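PDB 2YB1: 3',5'-nucleoside bisphosphate phosphatase from Chromobacterium violaceum, which hydrolyses nucleoside 3',5'-bisphosphates to nucleoside 5'-phosphates and orthophosphate, using three manganese ions per subunit. Local coordinates for residues V188-G193 against G216-S221. Sequence-based numbering, arbitrary orientation.
Sequences VIAHPG and GIEVAS. With MN (manganese (II) ion), chain D.
Ile189 and Glu218 link two neighbouring parallel strands, 186-189 and 216-221, of the PHP domain. Helix 199-211 makes the connection between them, a beta-alpha-beta crossover of this TIM-barrel-related fold. Two backbone hydrogen bonds set the register. Ile189 N donates to Gly216 O, and Glu218 N donates to Ile189 O, each at 2.9 Å.

Past the last pairing the link passes to a side chain. The side chain of Glu218, extended beyond CG, reaches across to the backbone of Ala190 and His191. Its OE1 accepts the backbone N-H of His191 at 2.7 Å, from 41° out of the carboxylate plane. OE2 is hydrogen-bonded to ND1 of His7, a ligand of another manganese. One buried carboxylate thus ties the backbone at His191 to a second metal ligand, a second-shell role.

Apolar contacts lie on both faces of the sheet. On one, Val188 CG1, anti to its backbone N (chi1 179°), packs 3.8 Å from Glu218 CG. On the other, Ile217 CD1 lies against Pro192 CG at 3.8 Å, and Phe232 and Ala236 of helix 226-239 cover this side.

Glu218 O, buried and without a hydrogen-bond partner in the model, has Pro192 CD 3.4 Å away.

His191, in the loop after the strand, supplies one ligand of a manganese site. Ala190 CB lies over one face of the His191 ring, near its rim. Glu64 and His75 share the manganese that His191 NE2 binds at 2.1 Å.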
ATOM      1  N   VAL A 188      -7.224   4.831   5.671  1.00  6.35           N
ATOM      2  CA  VAL A 188      -8.005   3.972   4.783  1.00  6.45           C
ATOM      3  C   VAL A 188      -7.598   2.507   4.969  1.00  6.26           C
ATOM      4  O   VAL A 188      -6.423   2.175   4.857  1.00  5.28           O
ATOM      5  CB  VAL A 188      -7.749   4.354   3.290  1.00  5.60           C
ATOM      6  CG1 VAL A 188      -8.536   3.442   2.341  1.00  4.14           C
ATOM      7  CG2 VAL A 188      -8.053   5.827   3.035  1.00  5.38           C
ATOM      8  N   ILE A 189      -8.562   1.624   5.225  1.00  6.85           N
ATOM      9  CA  ILE A 189      -8.253   0.199   5.277  1.00  5.67           C
ATOM     10  C   ILE A 189      -8.028  -0.275   3.845  1.00  7.72           C
ATOM     11  O   ILE A 189      -8.921  -0.166   2.991  1.00  6.86           O
ATOM     12  CB  ILE A 189      -9.404  -0.612   5.890  1.00  6.55           C
ATOM     13  CG1 ILE A 189      -9.557  -0.280   7.382  1.00  7.58           C
ATOM     14  CG2 ILE A 189      -9.161  -2.111   5.684  1.00  7.78           C
ATOM     15  CD1 ILE A 189     -10.836  -0.831   8.000  1.00  9.02           C
ATOM     16  N   ALA A 190      -6.835  -0.800   3.581  1.00  4.12           N
ATOM     17  CA  ALA A 190      -6.463  -1.165   2.220  1.00  4.78           C
ATOM     18  C   ALA A 190      -6.921  -2.585   1.885  1.00  3.42           C
ATOM     19  O   ALA A 190      -6.953  -3.452   2.758  1.00  4.63           O
ATOM     20  CB  ALA A 190      -4.953  -1.033   2.027  1.00  4.62           C
ATOM     21  N   HIS A 191      -7.328  -2.783   0.635  1.00  4.43           N
ATOM     22  CA  HIS A 191      -7.621  -4.104   0.079  1.00  6.52           C
ATOM     23  C   HIS A 191      -8.184  -5.109   1.093  1.00  5.95           C
ATOM     24  O   HIS A 191      -7.607  -6.172   1.319  1.00  7.01           O
ATOM     25  CB  HIS A 191      -6.402  -4.667  -0.676  1.00  5.68           C
ATOM     26  CG  HIS A 191      -5.153  -4.726   0.145  1.00  7.55           C
ATOM     27  ND1 HIS A 191      -5.054  -5.471   1.299  1.00  7.03           N
ATOM     28  CD2 HIS A 191      -3.943  -4.137  -0.030  1.00  7.81           C
ATOM     29  CE1 HIS A 191      -3.840  -5.335   1.805  1.00  8.39           C
ATOM     30  NE2 HIS A 191      -3.148  -4.532   1.016  1.00  7.79           N
ATOM     31  N   PRO A 192      -9.345  -4.781   1.683  1.00  8.50           N
ATOM     32  CA  PRO A 192      -9.941  -5.611   2.740  1.00  6.95           C
ATOM     33  C   PRO A 192     -10.289  -7.039   2.282  1.00  7.54           C
ATOM     34  O   PRO A 192     -10.333  -7.951   3.105  1.00  8.89           O
ATOM     35  CB  PRO A 192     -11.195  -4.818   3.144  1.00  5.91           C
ATOM     36  CG  PRO A 192     -11.520  -3.965   1.942  1.00  7.29           C
ATOM     37  CD  PRO A 192     -10.165  -3.595   1.376  1.00  8.24           C
ATOM     38  N   GLY A 193     -10.492  -7.237   0.987  1.00  6.44           N
ATOM     39  CA  GLY A 193     -10.823  -8.554   0.466  1.00  7.69           C
ATOM     40  C   GLY A 193      -9.691  -9.562   0.545  1.00 11.61           C
ATOM     41  O   GLY A 193      -9.913 -10.765   0.370  1.00 10.60           O
ATOM     42  N   GLY A 216     -11.945   5.653   6.097  1.00  7.52           N
ATOM     43  CA  GLY A 216     -12.063   5.166   4.735  1.00  5.72           C
ATOM     44  C   GLY A 216     -11.708   3.705   4.566  1.00  4.87           C
ATOM     45  O   GLY A 216     -11.082   3.084   5.425  1.00  4.77           O
ATOM     46  N   ILE A 217     -12.159   3.147   3.446  1.00  4.76           N
ATOM     47  CA  ILE A 217     -11.898   1.761   3.113  1.00  2.34           C
ATOM     48  C   ILE A 217     -11.822   1.633   1.595  1.00  4.56           C
ATOM     49  O   ILE A 217     -12.588   2.276   0.861  1.00  3.89           O
ATOM     50  CB  ILE A 217     -12.995   0.822   3.710  1.00  5.88           C
ATOM     51  CG1 ILE A 217     -12.680  -0.655   3.406  1.00  7.35           C
ATOM     52  CG2 ILE A 217     -14.401   1.229   3.206  1.00  3.07           C
ATOM     53  CD1 ILE A 217     -13.520  -1.649   4.193  1.00  8.98           C
ATOM     54  N   GLU A 218     -10.890   0.820   1.116  1.00  5.63           N
ATOM     55  CA  GLU A 218     -10.801   0.580  -0.316  1.00  4.73           C
ATOM     56  C   GLU A 218     -11.947  -0.313  -0.757  1.00  5.18           C
ATOM     57  O   GLU A 218     -12.158  -1.395  -0.221  1.00  5.92           O
ATOM     58  CB  GLU A 218      -9.442  -0.026  -0.690  1.00  3.88           C
ATOM     59  CG  GLU A 218      -8.328   0.995  -0.609  1.00  3.71           C
ATOM     60  CD  GLU A 218      -6.968   0.456  -1.008  1.00  3.38           C
ATOM     61  OE1 GLU A 218      -6.817  -0.777  -1.166  1.00  2.11           O
ATOM     62  OE2 GLU A 218      -6.050   1.281  -1.152  1.00  4.58           O
ATOM     63  N   VAL A 219     -12.695   0.175  -1.732  1.00  5.54           N
ATOM     64  CA  VAL A 219     -13.785  -0.558  -2.352  1.00  4.79           C
ATOM     65  C   VAL A 219     -13.327  -1.032  -3.726  1.00  5.73           C
ATOM     66  O   VAL A 219     -13.403  -2.218  -4.039  1.00  6.44           O
ATOM     67  CB  VAL A 219     -15.067   0.287  -2.419  1.00  5.62           C
ATOM     68  CG1 VAL A 219     -16.135  -0.430  -3.244  1.00  4.76           C
ATOM     69  CG2 VAL A 219     -15.565   0.547  -1.005  1.00  7.38           C
ATOM     70  N   ALA A 220     -12.914  -0.095  -4.573  1.00  4.82           N
ATOM     71  CA  ALA A 220     -12.315  -0.481  -5.840  1.00  7.24           C
ATOM     72  C   ALA A 220     -10.823  -0.715  -5.590  1.00  9.57           C
ATOM     73  O   ALA A 220     -10.122   0.160  -5.095  1.00 10.87           O
ATOM     74  CB  ALA A 220     -12.545   0.586  -6.892  1.00  6.04           C
ATOM     75  N   SER A 221     -10.354  -1.922  -5.876  1.00  8.84           N
ATOM     76  CA  SER A 221      -8.956  -2.263  -5.640  1.00  9.60           C
ATOM     77  C   SER A 221      -8.500  -3.305  -6.655  1.00 12.13           C
ATOM     78  O   SER A 221      -9.263  -4.202  -7.031  1.00  9.19           O
ATOM     79  CB  SER A 221      -8.772  -2.761  -4.200  1.00 10.37           C
ATOM     80  OG  SER A 221      -7.574  -3.490  -4.042  1.00 12.73           O
TER
HETATM   81 MN    MN D1291      -1.175  -3.710   1.061  1.00 10.70          MN